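Local coordinates for protein 1,3-alpha-isomaltosidase (Kribbella flavida DSM 17836, PDB 5X3I) that hydrolyses the alpha-1,3-glucosidic linkages of the cyclic tetrasaccharide cyclobis-(1-6)-alpha-nigerosyl, releasing isomaltose during intracellular breakdown of this starch-derived sugar, at residues N493-G505 with T517-H529. The protein carries 1 engineered substitution. Sequence-based numbering, arbitrary orientation.
Sequences NNLYPVHYARAFG and TFSRAGFTGSQAH. With GOL (glycerol), chain M; SO4 (sulfate ion), chain I.
S526 OG meets V498 CG2 at 3.6 Å and is gripped by two polar partners. F523 N donates to S526 OG at 3.1 Å, and a water lies 2.6 Å from the same S526 OG. That water also donates to A521 O and, weakly, to P497 O, so it ties the helix to the loop where no direct hydrogen bond does. P497 CB packs on A521 CB at 3.8 Å. With CG1 anti to the backbone N (chi1 -167°), V498 splits its methyls: CG2 reaches F523 CB and S526, CG1 the H529 ring. N494 CB sits over one face of F523, 3.9 Å from the ring centroid, and its amide, held by S244 and V207, lies nearly flat to the ring. H529 is sandwiched: R502 CB covers one face, 3.6 Å from the centroid, and A528 CB the other. R502 NE pairs with D506. R502 NH2 donates to glycerol O1 at 2.8 Å and NH1 to a sulfate, both probably from the crystallisation liquor. Cutting R502 back to an alanine would probably cost D506 this salt-bridge partner and leave H529 CE1 without the CG packed on it. Strand 517-519 runs nearly antiparallel to helix 496-505 (159°). A521, just past the strand, touches E474, probably an active-site residue. A helix packed against the barrel strand that follows it is the repeating beta-alpha arrangement of the family 31 TIM barrel.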
loop_
_atom_site.group_PDB
_atom_site.type_symbol
_atom_site.label_atom_id
_atom_site.label_comp_id
_atom_site.label_asym_id
_atom_site.label_seq_id
_atom_site.Cartn_x
_atom_site.Cartn_y
_atom_site.Cartn_z
ATOM N N ASN A 493 9.693 -10.881 0.072
ATOM C CA ASN A 493 8.263 -10.629 -0.030
ATOM C C ASN A 493 7.897 -9.161 0.134
ATOM O O ASN A 493 7.014 -8.672 -0.553
ATOM C CB ASN A 493 7.498 -11.476 0.992
ATOM C CG ASN A 493 7.592 -12.957 0.688
ATOM O OD1 ASN A 493 8.102 -13.346 -0.351
ATOM N ND2 ASN A 493 7.106 -13.787 1.602
ATOM N N ASN A 494 8.573 -8.469 1.044
ATOM C CA ASN A 494 8.354 -7.047 1.220
ATOM C C ASN A 494 8.883 -6.230 0.032
ATOM O O ASN A 494 8.396 -5.139 -0.228
ATOM C CB ASN A 494 9.005 -6.541 2.516
ATOM C CG ASN A 494 8.201 -6.888 3.761
ATOM O OD1 ASN A 494 6.982 -7.022 3.718
ATOM N ND2 ASN A 494 8.889 -7.003 4.888
ATOM N N LEU A 495 9.885 -6.755 -0.662
ATOM C CA LEU A 495 10.470 -6.054 -1.799
ATOM C C LEU A 495 9.635 -6.189 -3.077
ATOM O O LEU A 495 9.783 -5.378 -3.986
ATOM C CB LEU A 495 11.888 -6.550 -2.082
ATOM C CG LEU A 495 12.978 -6.235 -1.051
ATOM C CD1 LEU A 495 14.307 -6.793 -1.520
ATOM C CD2 LEU A 495 13.094 -4.739 -0.807
ATOM N N TYR A 496 8.776 -7.209 -3.129
ATOM C CA TYR A 496 8.033 -7.518 -4.342
ATOM C C TYR A 496 7.309 -6.305 -4.942
ATOM O O TYR A 496 7.478 -6.067 -6.113
ATOM C CB TYR A 496 7.020 -8.650 -4.131
ATOM C CG TYR A 496 6.472 -9.140 -5.459
ATOM C CD1 TYR A 496 7.159 -10.081 -6.202
ATOM C CD2 TYR A 496 5.294 -8.624 -5.980
ATOM C CE1 TYR A 496 6.687 -10.518 -7.412
ATOM C CE2 TYR A 496 4.811 -9.045 -7.200
ATOM C CZ TYR A 496 5.513 -9.987 -7.913
ATOM O OH TYR A 496 5.026 -10.425 -9.107
ATOM N N PRO A 497 6.528 -5.541 -4.149
ATOM C CA PRO A 497 5.835 -4.409 -4.780
ATOM C C PRO A 497 6.774 -3.332 -5.330
ATOM O O PRO A 497 6.372 -2.639 -6.266
ATOM C CB PRO A 497 4.969 -3.840 -3.652
ATOM C CG PRO A 497 5.640 -4.323 -2.367
ATOM C CD PRO A 497 6.150 -5.684 -2.730
ATOM N N VAL A 498 7.977 -3.200 -4.770
ATOM C CA VAL A 498 8.985 -2.311 -5.332
ATOM C C VAL A 498 9.405 -2.756 -6.741
ATOM O O VAL A 498 9.394 -1.947 -7.669
ATOM C CB VAL A 498 10.261 -2.222 -4.466
ATOM C CG1 VAL A 498 11.119 -1.044 -4.954
ATOM C CG2 VAL A 498 9.919 -2.069 -2.984
ATOM N N HIS A 499 9.783 -4.026 -6.878
ATOM C CA HIS A 499 10.140 -4.608 -8.167
ATOM C C HIS A 499 9.002 -4.430 -9.175
ATOM O O HIS A 499 9.240 -4.164 -10.347
ATOM C CB HIS A 499 10.461 -6.106 -8.046
ATOM C CG HIS A 499 11.656 -6.421 -7.198
ATOM N ND1 HIS A 499 12.867 -5.782 -7.343
ATOM C CD2 HIS A 499 11.827 -7.327 -6.200
ATOM C CE1 HIS A 499 13.732 -6.273 -6.472
ATOM N NE2 HIS A 499 13.128 -7.218 -5.770
ATOM N N TYR A 500 7.776 -4.581 -8.683
ATOM C CA TYR A 500 6.566 -4.545 -9.498
ATOM C C TYR A 500 6.345 -3.159 -10.110
ATOM O O TYR A 500 6.240 -3.034 -11.312
ATOM C CB TYR A 500 5.370 -4.977 -8.644
ATOM C CG TYR A 500 3.985 -4.852 -9.239
ATOM C CD1 TYR A 500 3.729 -5.134 -10.575
ATOM C CD2 TYR A 500 2.910 -4.518 -8.427
ATOM C CE1 TYR A 500 2.443 -5.043 -11.084
ATOM C CE2 TYR A 500 1.639 -4.420 -8.923
ATOM C CZ TYR A 500 1.396 -4.689 -10.242
ATOM O OH TYR A 500 0.106 -4.601 -10.696
ATOM N N ALA A 501 6.314 -2.136 -9.270
ATOM C CA ALA A 501 6.256 -0.757 -9.725
ATOM C C ALA A 501 7.372 -0.423 -10.719
ATOM O O ALA A 501 7.123 0.139 -11.795
ATOM C CB ALA A 501 6.319 0.185 -8.533
ATOM N N ARG A 502 8.593 -0.763 -10.338
ATOM C CA ARG A 502 9.779 -0.517 -11.143
ATOM C C ARG A 502 9.656 -1.169 -12.525
ATOM O O ARG A 502 10.037 -0.575 -13.531
ATOM C CB ARG A 502 11.025 -1.034 -10.405
ATOM C CG ARG A 502 12.349 -0.878 -11.141
ATOM C CD ARG A 502 12.764 -2.170 -11.834
ATOM N NE ARG A 502 14.037 -2.037 -12.527
ATOM C CZ ARG A 502 15.223 -2.308 -11.996
ATOM N NH1 ARG A 502 16.321 -2.149 -12.723
ATOM N NH2 ARG A 502 15.319 -2.738 -10.747
ATOM N N ALA A 503 9.138 -2.393 -12.563
ATOM C CA ALA A 503 9.010 -3.115 -13.823
ATOM C C ALA A 503 8.129 -2.341 -14.809
ATOM O O ALA A 503 8.476 -2.202 -15.963
ATOM C CB ALA A 503 8.458 -4.497 -13.600
ATOM N N PHE A 504 6.992 -1.836 -14.353
ATOM C CA PHE A 504 6.128 -1.123 -15.283
ATOM C C PHE A 504 6.604 0.314 -15.523
ATOM O O PHE A 504 6.413 0.855 -16.620
ATOM C CB PHE A 504 4.677 -1.212 -14.815
ATOM C CG PHE A 504 4.067 -2.555 -15.133
ATOM C CD1 PHE A 504 3.462 -2.785 -16.361
ATOM C CD2 PHE A 504 4.188 -3.617 -14.249
ATOM C CE1 PHE A 504 2.955 -4.036 -16.690
ATOM C CE2 PHE A 504 3.680 -4.869 -14.584
ATOM C CZ PHE A 504 3.055 -5.069 -15.798
ATOM N N GLY A 505 7.287 0.898 -14.544
ATOM C CA GLY A 505 7.996 2.148 -14.769
ATOM C C GLY A 505 8.957 2.012 -15.944
ATOM O O GLY A 505 8.970 2.847 -16.855
ATOM N N THR A 517 3.306 4.946 -12.899
ATOM C CA THR A 517 2.660 3.767 -12.358
ATOM C C THR A 517 1.850 4.352 -11.215
ATOM O O THR A 517 2.169 5.433 -10.729
ATOM C CB THR A 517 3.664 2.670 -11.847
ATOM O OG1 THR A 517 4.669 3.278 -11.035
ATOM C CG2 THR A 517 4.349 1.956 -13.006
ATOM N N PHE A 518 0.767 3.685 -10.858
ATOM C CA PHE A 518 -0.107 4.130 -9.801
ATOM C C PHE A 518 -0.319 2.906 -8.894
ATOM O O PHE A 518 -1.032 1.984 -9.272
ATOM C CB PHE A 518 -1.395 4.652 -10.447
ATOM C CG PHE A 518 -2.387 5.300 -9.511
ATOM C CD1 PHE A 518 -3.650 4.780 -9.371
ATOM C CD2 PHE A 518 -2.093 6.472 -8.854
ATOM C CE1 PHE A 518 -4.603 5.398 -8.552
ATOM C CE2 PHE A 518 -3.036 7.092 -8.031
ATOM C CZ PHE A 518 -4.294 6.556 -7.892
ATOM N N SER A 519 0.249 2.936 -7.691
ATOM C CA SER A 519 0.381 1.740 -6.840
ATOM C C SER A 519 -0.144 1.989 -5.426
ATOM O O SER A 519 -0.048 3.094 -4.936
ATOM C CB SER A 519 1.845 1.299 -6.741
ATOM O OG SER A 519 2.463 1.140 -7.995
ATOM N N ARG A 520 -0.783 1.004 -4.812
ATOM C CA ARG A 520 -1.082 1.050 -3.379
ATOM C C ARG A 520 0.063 0.529 -2.492
ATOM O O ARG A 520 0.280 1.025 -1.401
ATOM C CB ARG A 520 -2.383 0.308 -3.082
ATOM C CG ARG A 520 -2.304 -1.207 -3.158
ATOM C CD ARG A 520 -3.678 -1.839 -3.050
ATOM N NE ARG A 520 -3.586 -3.288 -3.014
ATOM C CZ ARG A 520 -4.587 -4.119 -3.274
ATOM N NH1 ARG A 520 -5.779 -3.649 -3.621
ATOM N NH2 ARG A 520 -4.388 -5.430 -3.190
ATOM N N ALA A 521 0.786 -0.473 -2.984
ATOM C CA ALA A 521 1.722 -1.238 -2.178
ATOM C C ALA A 521 3.155 -0.850 -2.458
ATOM O O ALA A 521 3.490 -0.435 -3.560
ATOM C CB ALA A 521 1.540 -2.715 -2.412
ATOM N N GLY A 522 3.992 -0.950 -1.432
ATOM C CA GLY A 522 5.393 -0.631 -1.579
ATOM C C GLY A 522 6.197 -0.882 -0.319
ATOM O O GLY A 522 5.699 -1.455 0.653
ATOM N N PHE A 523 7.442 -0.433 -0.347
ATOM C CA PHE A 523 8.385 -0.635 0.737
ATOM C C PHE A 523 9.476 0.396 0.548
ATOM O O PHE A 523 9.374 1.258 -0.327
ATOM C CB PHE A 523 8.971 -2.057 0.726
ATOM C CG PHE A 523 9.582 -2.488 2.049
ATOM C CD1 PHE A 523 8.779 -2.739 3.147
ATOM C CD2 PHE A 523 10.958 -2.635 2.185
ATOM C CE1 PHE A 523 9.337 -3.139 4.361
ATOM C CE2 PHE A 523 11.526 -3.024 3.399
ATOM C CZ PHE A 523 10.713 -3.280 4.482
ATOM N N THR A 524 10.528 0.280 1.347
ATOM C CA THR A 524 11.730 1.071 1.174
ATOM C C THR A 524 12.199 0.994 -0.281
ATOM O O THR A 524 12.332 -0.086 -0.831
ATOM C CB THR A 524 12.875 0.550 2.100
ATOM O OG1 THR A 524 12.448 0.553 3.472
ATOM C CG2 THR A 524 14.117 1.400 1.944
ATOM N N GLY A 525 12.448 2.145 -0.894
ATOM C CA GLY A 525 12.842 2.186 -2.291
ATOM C C GLY A 525 11.716 2.532 -3.260
ATOM O O GLY A 525 11.984 2.980 -4.372
ATOM N N SER A 526 10.466 2.345 -2.840
ATOM C CA SER A 526 9.319 2.688 -3.682
ATOM C C SER A 526 9.266 4.177 -4.065
ATOM O O SER A 526 8.593 4.546 -5.029
ATOM C CB SER A 526 8.008 2.291 -2.999
ATOM O OG SER A 526 7.808 0.902 -3.070
ATOM N N GLN A 527 9.984 5.014 -3.321
ATOM C CA GLN A 527 10.045 6.449 -3.587
ATOM C C GLN A 527 10.413 6.740 -5.053
ATOM O O GLN A 527 9.960 7.717 -5.628
ATOM C CB GLN A 527 11.064 7.141 -2.667
ATOM C CG GLN A 527 10.746 7.127 -1.161
ATOM C CD GLN A 527 11.385 5.950 -0.436
ATOM O OE1 GLN A 527 11.626 4.908 -1.034
ATOM N NE2 GLN A 527 11.663 6.118 0.864
ATOM N N ALA A 528 11.243 5.886 -5.632
ATOM C CA ALA A 528 11.743 6.113 -6.974
ATOM C C ALA A 528 10.742 5.727 -8.061
ATOM O O ALA A 528 10.989 5.985 -9.228
ATOM C CB ALA A 528 13.050 5.355 -7.180
ATOM N N HIS A 529 9.648 5.063 -7.695
ATOM C CA HIS A 529 8.771 4.547 -8.737
ATOM C C HIS A 529 7.310 4.982 -8.711
ATOM O O HIS A 529 6.473 4.338 -8.090
ATOM C CB HIS A 529 8.829 3.015 -8.661
ATOM C CG HIS A 529 10.225 2.478 -8.609
ATOM N ND1 HIS A 529 11.060 2.481 -9.700
ATOM C CD2 HIS A 529 10.938 1.938 -7.589
ATOM C CE1 HIS A 529 12.226 1.961 -9.364
ATOM N NE2 HIS A 529 12.178 1.620 -8.089
HETATM C C1 GOL M . 13.161 -2.437 -7.740
HETATM O O1 GOL M . 13.527 -3.408 -8.662
HETATM C C2 GOL M . 14.484 -1.833 -7.272
HETATM O O2 GOL M . 15.074 -2.596 -6.320
HETATM C C3 GOL M . 14.552 -0.333 -7.018
HETATM O O3 GOL M . 15.076 0.252 -8.218
HETATM S S SO4 I . 19.034 -2.956 -10.224
HETATM O O1 SO4 I . 18.664 -1.555 -10.378
HETATM O O2 SO4 I . 18.876 -3.657 -11.493
HETATM O O3 SO4 I . 20.421 -3.052 -9.777
HETATM O O4 SO4 I . 18.174 -3.559 -9.219
HETATM O O HOH W 1 6.108 -0.035 -4.851
#